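Local coordinates for protein cytochrome P450 CYP260B1 (Sorangium cellulosum, PDB 5HIW) that is a bacterial cytochrome P450, a mainly helical haem protein that carries iron protoporphyrin IX in a buried pocket, at residues Ile20-Ala25 with Val41-Ala46; Ala50-Ser55 with Ile278-Glu283. All coordinates share one frame; numbering follows the deposited sequence.

Interaction 1 of 2, residues Ile20-Ala25 with Val41-Ala46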
loop_
_atom_site.group_PDB
_atom_site.type_symbol
_atom_site.label_atom_id
_atom_site.label_comp_id
_atom_site.label_asym_id
_atom_site.label_seq_id
_atom_site.Cartn_x
_atom_site.Cartn_y
_atom_site.Cartn_z
ATOM N N ILE A 20 0.978 18.572 -6.699
ATOM C CA ILE A 20 1.108 20.057 -6.853
ATOM C C ILE A 20 -0.199 20.769 -6.438
ATOM O O ILE A 20 -0.186 21.775 -5.674
ATOM C CB ILE A 20 1.482 20.416 -8.283
ATOM C CG1 ILE A 20 2.949 20.009 -8.564
ATOM C CG2 ILE A 20 1.310 21.967 -8.487
ATOM C CD1 ILE A 20 3.454 20.129 -10.003
ATOM N N HIS A 21 -1.284 20.246 -6.960
ATOM C CA HIS A 21 -2.669 20.715 -6.700
ATOM C C HIS A 21 -3.015 20.675 -5.232
ATOM O O HIS A 21 -3.502 21.672 -4.678
ATOM C CB HIS A 21 -3.593 19.816 -7.526
ATOM C CG HIS A 21 -5.047 20.110 -7.442
ATOM N ND1 HIS A 21 -5.970 19.164 -6.998
ATOM C CD2 HIS A 21 -5.767 21.172 -7.874
ATOM C CE1 HIS A 21 -7.179 19.677 -7.102
ATOM N NE2 HIS A 21 -7.081 20.893 -7.613
ATOM N N LEU A 22 -2.722 19.563 -4.563
ATOM C CA LEU A 22 -2.938 19.515 -3.141
ATOM C C LEU A 22 -2.084 20.443 -2.328
ATOM O O LEU A 22 -2.569 21.026 -1.347
ATOM C CB LEU A 22 -2.751 18.095 -2.573
ATOM C CG LEU A 22 -3.765 17.080 -3.102
ATOM C CD1 LEU A 22 -3.458 15.759 -2.427
ATOM C CD2 LEU A 22 -5.226 17.453 -2.846
ATOM N N ALA A 23 -0.801 20.542 -2.652
ATOM C CA ALA A 23 0.041 21.428 -1.869
ATOM C C ALA A 23 -0.406 22.926 -2.068
ATOM O O ALA A 23 -0.384 23.677 -1.094
ATOM C CB ALA A 23 1.489 21.266 -2.268
ATOM N N ALA A 24 -0.796 23.293 -3.300
ATOM C CA ALA A 24 -1.395 24.646 -3.568
ATOM C C ALA A 24 -2.669 24.894 -2.731
ATOM O O ALA A 24 -2.809 25.919 -2.053
ATOM C CB ALA A 24 -1.663 24.842 -5.046
ATOM N N ALA A 25 -3.533 23.911 -2.661
ATOM C CA ALA A 25 -4.753 24.019 -1.889
ATOM C C ALA A 25 -4.440 24.107 -0.416
ATOM O O ALA A 25 -5.101 24.823 0.306
ATOM C CB ALA A 25 -5.708 22.847 -2.165
ATOM N N VAL A 41 -11.069 16.984 5.325
ATOM C CA VAL A 41 -9.723 16.523 4.946
ATOM C C VAL A 41 -8.752 17.425 5.648
ATOM O O VAL A 41 -8.957 18.645 5.720
ATOM C CB VAL A 41 -9.553 16.566 3.428
ATOM C CG1 VAL A 41 -8.164 16.283 3.014
ATOM C CG2 VAL A 41 -10.463 15.587 2.754
ATOM N N VAL A 42 -7.677 16.845 6.161
ATOM C CA VAL A 42 -6.488 17.560 6.601
ATOM C C VAL A 42 -5.391 17.420 5.602
ATOM O O VAL A 42 -4.948 16.271 5.225
ATOM C CB VAL A 42 -5.991 17.016 7.938
ATOM C CG1 VAL A 42 -4.900 17.877 8.513
ATOM C CG2 VAL A 42 -7.175 16.957 8.906
ATOM N N LEU A 43 -4.938 18.550 5.155
ATOM C CA LEU A 43 -3.877 18.596 4.155
ATOM C C LEU A 43 -2.455 18.820 4.668
ATOM O O LEU A 43 -1.567 18.081 4.251
ATOM C CB LEU A 43 -4.160 19.613 3.069
ATOM C CG LEU A 43 -5.372 19.385 2.154
ATOM C CD1 LEU A 43 -5.579 20.584 1.209
ATOM C CD2 LEU A 43 -5.190 18.098 1.331
ATOM N N ARG A 44 -2.206 19.813 5.519
ATOM C CA ARG A 44 -0.801 20.180 5.828
ATOM C C ARG A 44 -0.130 19.057 6.605
ATOM O O ARG A 44 -0.713 18.463 7.539
ATOM C CB ARG A 44 -0.645 21.451 6.644
ATOM C CG ARG A 44 -1.041 22.658 5.780
ATOM C CD ARG A 44 -1.041 23.936 6.580
ATOM N NE ARG A 44 -1.648 24.978 5.757
ATOM C CZ ARG A 44 -1.841 26.244 6.139
ATOM N NH1 ARG A 44 -1.443 26.685 7.344
ATOM N NH2 ARG A 44 -2.454 27.056 5.289
ATOM N N GLY A 45 1.088 18.806 6.189
ATOM C CA GLY A 45 1.909 17.755 6.783
ATOM C C GLY A 45 1.995 17.823 8.291
ATOM O O GLY A 45 1.861 16.826 8.949
ATOM N N ALA A 46 2.228 19.014 8.858
ATOM C CA ALA A 46 2.310 19.165 10.304
ATOM C C ALA A 46 1.024 18.864 11.012
ATOM O O ALA A 46 1.053 18.321 12.103
ATOM C CB ALA A 46 2.803 20.587 10.678
#
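Leu43 reaches across to the helix 17-28 and sets its CD1 methyl against Leu22 O and against the backbone and CB of Ala25. CD1 lies 4.0 Å from Leu22 O and 4.0 Å from Ala25 C, while the methyl CB of Ala25 is 4.1 Å from Leu43 CD1. The second methyl of Leu43 has a different partner: Leu43 CD2 meets Leu22 CD2 at 4.2 Å. The two branches of one leucine therefore divide the work, one touching the helix backbone and an alanine, the other a leucine side chain. Leu43 CG stands anti to its own carbonyl carbon (chi1 -65°), with the side chain extended beyond it, and this carries both methyls to the helix.

The packed part is small and wholly apolar at the side-chain level. All three touching residues are buried, and no hydrogen bond joins the two segments. Only 127 Å² is buried between them, and the closest CA atoms, those of Leu22 and Leu43, stay 7.4 Å apart. Ser302 of strand 298-302 touches both leucines, and Tyr32 of strand 31-34 also packs on Leu43.

The other side is looser and polar. Arg44 is exposed, and its side chain comes no closer than 6.1 Å to segment 20-25. Its NE is hydrogen-bonded to Ala26 O, just past that segment, so a polar tie flanks the apolar patch. Its backbone N bonds to Ser30 OG. Arg44 is also the N-cap residue of helix 45-53, so the chain turns here from strand to helix. The arrangement is an N-terminal helix packed through Leu22 and Ala25 against Leu43, just past the end of strand 39-42 in the mixed sheet of the cytochrome P450 fold.

Interaction 2 of 2, residues Ala50-Ser55 with Ile278-Glu283. With HEM (protoporphyrin IX containing Fe), chain B.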
loop_
_atom_site.group_PDB
_atom_site.type_symbol
_atom_site.label_atom_id
_atom_site.label_comp_id
_atom_site.label_asym_id
_atom_site.label_seq_id
_atom_site.Cartn_x
_atom_site.Cartn_y
_atom_site.Cartn_z
ATOM N N ALA A 50 0.475 15.625 13.497
ATOM C CA ALA A 50 -0.179 15.855 14.812
ATOM C C ALA A 50 -1.386 14.946 15.067
ATOM O O ALA A 50 -1.559 14.381 16.176
ATOM C CB ALA A 50 -0.567 17.350 14.924
ATOM N N VAL A 51 -2.286 14.812 14.072
ATOM C CA VAL A 51 -3.423 13.919 14.209
ATOM C C VAL A 51 -2.926 12.515 14.434
ATOM O O VAL A 51 -3.470 11.811 15.299
ATOM C CB VAL A 51 -4.359 13.900 12.980
ATOM C CG1 VAL A 51 -5.389 12.796 13.102
ATOM C CG2 VAL A 51 -5.061 15.260 12.863
ATOM N N LEU A 52 -1.991 12.065 13.581
ATOM C CA LEU A 52 -1.490 10.670 13.734
ATOM C C LEU A 52 -0.828 10.415 15.128
ATOM O O LEU A 52 -0.925 9.305 15.656
ATOM C CB LEU A 52 -0.488 10.355 12.618
ATOM C CG LEU A 52 -1.091 10.225 11.197
ATOM C CD1 LEU A 52 0.075 10.120 10.217
ATOM C CD2 LEU A 52 -2.113 9.072 11.121
ATOM N N ARG A 53 -0.155 11.419 15.680
ATOM C CA ARG A 53 0.422 11.334 17.020
ATOM C C ARG A 53 -0.634 11.163 18.137
ATOM O O ARG A 53 -0.414 10.439 19.070
ATOM C CB ARG A 53 1.292 12.577 17.308
ATOM C CG ARG A 53 2.011 12.549 18.640
ATOM C CD ARG A 53 3.039 13.672 18.790
ATOM N NE ARG A 53 4.215 13.208 19.539
ATOM C CZ ARG A 53 5.221 12.476 19.035
ATOM N NH1 ARG A 53 5.246 12.097 17.754
ATOM N NH2 ARG A 53 6.218 12.113 19.823
ATOM N N ASP A 54 -1.777 11.829 18.053
ATOM C CA ASP A 54 -2.768 11.767 19.112
ATOM C C ASP A 54 -3.804 10.687 18.806
ATOM O O ASP A 54 -4.919 10.969 18.289
ATOM C CB ASP A 54 -3.436 13.146 19.244
ATOM C CG ASP A 54 -4.376 13.249 20.438
ATOM O OD1 ASP A 54 -4.710 12.243 21.075
ATOM O OD2 ASP A 54 -4.818 14.369 20.705
ATOM N N SER A 55 -3.473 9.455 19.109
ATOM C CA SER A 55 -4.391 8.380 18.810
ATOM C C SER A 55 -5.636 8.302 19.713
ATOM O O SER A 55 -6.579 7.581 19.371
ATOM C CB SER A 55 -3.657 7.029 18.838
ATOM O OG SER A 55 -3.022 6.815 20.104
ATOM N N ILE A 278 -5.792 8.259 4.648
ATOM C CA ILE A 278 -6.328 7.374 5.638
ATOM C C ILE A 278 -7.310 8.154 6.485
ATOM O O ILE A 278 -7.307 9.423 6.498
ATOM C CB ILE A 278 -5.257 6.754 6.552
ATOM C CG1 ILE A 278 -4.350 7.823 7.062
ATOM C CG2 ILE A 278 -4.521 5.647 5.833
ATOM C CD1 ILE A 278 -3.199 7.309 7.886
ATOM N N VAL A 279 -8.109 7.402 7.232
ATOM C CA VAL A 279 -9.209 7.967 7.907
ATOM C C VAL A 279 -9.060 7.788 9.447
ATOM O O VAL A 279 -8.494 6.794 9.905
ATOM C CB VAL A 279 -10.488 7.256 7.439
ATOM C CG1 VAL A 279 -11.639 7.751 8.263
ATOM C CG2 VAL A 279 -10.694 7.490 5.919
ATOM N N ARG A 280 -9.497 8.804 10.197
ATOM C CA ARG A 280 -9.617 8.782 11.687
ATOM C C ARG A 280 -11.017 9.218 12.160
ATOM O O ARG A 280 -11.766 9.868 11.397
ATOM C CB ARG A 280 -8.551 9.686 12.277
ATOM C CG ARG A 280 -7.087 9.251 11.989
ATOM C CD ARG A 280 -6.779 8.011 12.824
ATOM N NE ARG A 280 -5.431 7.481 12.782
ATOM C CZ ARG A 280 -4.964 6.579 11.897
ATOM N NH1 ARG A 280 -3.727 6.151 11.992
ATOM N NH2 ARG A 280 -5.722 6.183 10.886
ATOM N N PHE A 281 -11.334 8.829 13.389
ATOM C CA PHE A 281 -12.628 9.049 14.068
ATOM C C PHE A 281 -12.356 10.013 15.203
ATOM O O PHE A 281 -11.428 9.811 15.981
ATOM C CB PHE A 281 -13.216 7.766 14.588
ATOM C CG PHE A 281 -14.546 7.984 15.311
ATOM C CD1 PHE A 281 -14.558 8.342 16.667
ATOM C CD2 PHE A 281 -15.748 7.973 14.607
ATOM C CE1 PHE A 281 -15.749 8.616 17.335
ATOM C CE2 PHE A 281 -16.960 8.209 15.281
ATOM C CZ PHE A 281 -16.951 8.550 16.631
ATOM N N VAL A 282 -13.120 11.128 15.256
ATOM C CA VAL A 282 -12.823 12.176 16.248
ATOM C C VAL A 282 -13.596 11.839 17.517
ATOM O O VAL A 282 -14.815 11.919 17.520
ATOM C CB VAL A 282 -13.207 13.546 15.725
ATOM C CG1 VAL A 282 -12.866 14.591 16.707
ATOM C CG2 VAL A 282 -12.467 13.827 14.442
ATOM N N GLU A 283 -12.873 11.387 18.539
ATOM C CA GLU A 283 -13.471 10.809 19.739
ATOM C C GLU A 283 -13.977 11.919 20.681
ATOM O O GLU A 283 -14.920 11.729 21.392
ATOM C CB GLU A 283 -12.440 9.914 20.449
ATOM C CG GLU A 283 -12.093 8.598 19.724
ATOM C CD GLU A 283 -13.190 7.565 19.741
ATOM O OE1 GLU A 283 -14.117 7.801 20.528
ATOM O OE2 GLU A 283 -13.156 6.503 19.010
HETATM C CHA HEM B . -0.910 -0.018 7.995
HETATM C CHB HEM B . 0.261 1.696 3.599
HETATM C CHC HEM B . 2.052 -2.592 2.401
HETATM C CHD HEM B . 0.012 -4.419 6.332
HETATM C C1A HEM B . -0.692 0.840 6.955
HETATM C C2A HEM B . -0.990 2.230 6.942
HETATM C C3A HEM B . -0.625 2.724 5.718
HETATM C C4A HEM B . -0.209 1.605 4.926
HETATM C CMA HEM B . -0.782 4.184 5.246
HETATM C CAA HEM B . -1.474 3.055 8.130
HETATM C CBA HEM B . -2.990 2.874 8.308
HETATM C CGA HEM B . -3.571 3.843 9.277
HETATM O O1A HEM B . -2.807 4.493 10.064
HETATM O O2A HEM B . -4.785 4.154 9.180
HETATM C C1B HEM B . 0.792 0.694 2.882
HETATM C C2B HEM B . 1.388 0.904 1.591
HETATM C C3B HEM B . 1.914 -0.330 1.264
HETATM C C4B HEM B . 1.601 -1.277 2.337
HETATM C CMB HEM B . 1.424 2.152 0.690
HETATM C CAB HEM B . 2.560 -0.553 -0.007
HETATM C CBB HEM B . 2.843 -1.655 -0.616
HETATM C C1C HEM B . 1.654 -3.491 3.390
HETATM C C2C HEM B . 2.034 -4.871 3.362
HETATM C C3C HEM B . 1.439 -5.382 4.482
HETATM C C4C HEM B . 0.688 -4.358 5.133
HETATM C CMC HEM B . 2.896 -5.425 2.252
HETATM C CAC HEM B . 1.503 -6.767 4.988
HETATM C CBC HEM B . 2.562 -7.526 4.749
HETATM C C1D HEM B . -0.387 -3.319 7.082
HETATM C C2D HEM B . -0.986 -3.532 8.426
HETATM C C3D HEM B . -1.253 -2.319 8.893
HETATM C C4D HEM B . -0.789 -1.383 7.856
HETATM C CMD HEM B . -1.324 -4.849 9.098
HETATM C CAD HEM B . -1.812 -1.934 10.273
HETATM C CBD HEM B . -0.637 -1.668 11.195
HETATM C CGD HEM B . -1.069 -1.307 12.623
HETATM O O1D HEM B . -2.223 -0.852 12.889
HETATM O O2D HEM B . -0.255 -1.441 13.598
HETATM N NA HEM B . -0.183 0.488 5.687
HETATM N NB HEM B . 1.063 -0.559 3.317
HETATM N NC HEM B . 0.924 -3.176 4.449
HETATM N ND HEM B . -0.308 -2.002 6.771
HETATM FE FE HEM B . 0.392 -1.295 5.104
HETATM O O HOH W 1 -4.505 9.367 14.956
HETATM O O HOH W 2 -2.827 6.940 15.199
HETATM O O HOH W 3 -1.686 -1.617 4.183
#
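The guanidinium of Arg280 has Leu52 CD2 over one face and a haem propionate at its edge. The carboxylate carbon CGA lies in the guanidinium plane, and so does water 1. This is the arginine-propionate pairing of a cytochrome P450 haem pocket, made here by a strand residue of the beta sheet. Two nearly straight hydrogen bonds make a bidentate pairing: Arg280 NH1 to HEM O1A at 2.7 Å and Arg280 NH2 to HEM O2A at 2.8 Å, both with an angle of 173° at the hydrogen. NH2 also donates to Val279 O, in the guanidinium plane, at 157°, and with the two propionate bonds this probably fixes the rotation of the group. The donor there stands above the carbonyl plane. The side chain bends at chi2 (-72°), and its CG passes Val51 CG1 at 4.1 Å.

Leu52 comes from the helix 45-53 and crosses Arg280 at about a right angle. Its CD2 is 3.4 Å from Arg280 NH1 and also touches Ile278 CD1 at 3.8 Å. Ile278 packs against the same propionate. The arginine probably balances the carboxylate charge. Tyr63, His80, Arg84 and His336 are also hydrogen-bonded to HEM. No direct hydrogen bond links helix and strand. Water 1 bridges them instead, donating to Val51 O at 2.7 Å and accepting from Arg280 NE at 3.0 Å.

In the fold
Interactions 1 and 2 follow one another along the chain. Residues 41-46 lead from strand 39-42 into helix 45-53, and Val51 and Leu52 near its other end make interaction 2. Both contacts reach the same mixed sheet. Strand 298-302 runs between strands 39-42 and 277-282, and it touches side chains of both contacts: Ser302 at interaction 1, Leu301 at interaction 2. The two centres are about 17 Å apart, and the contacts do not otherwise touch. Their roles differ. Interaction 1 joins an N-terminal helix to the sheet, whereas interaction 2 includes Ile278 and Arg280 of the haem pocket.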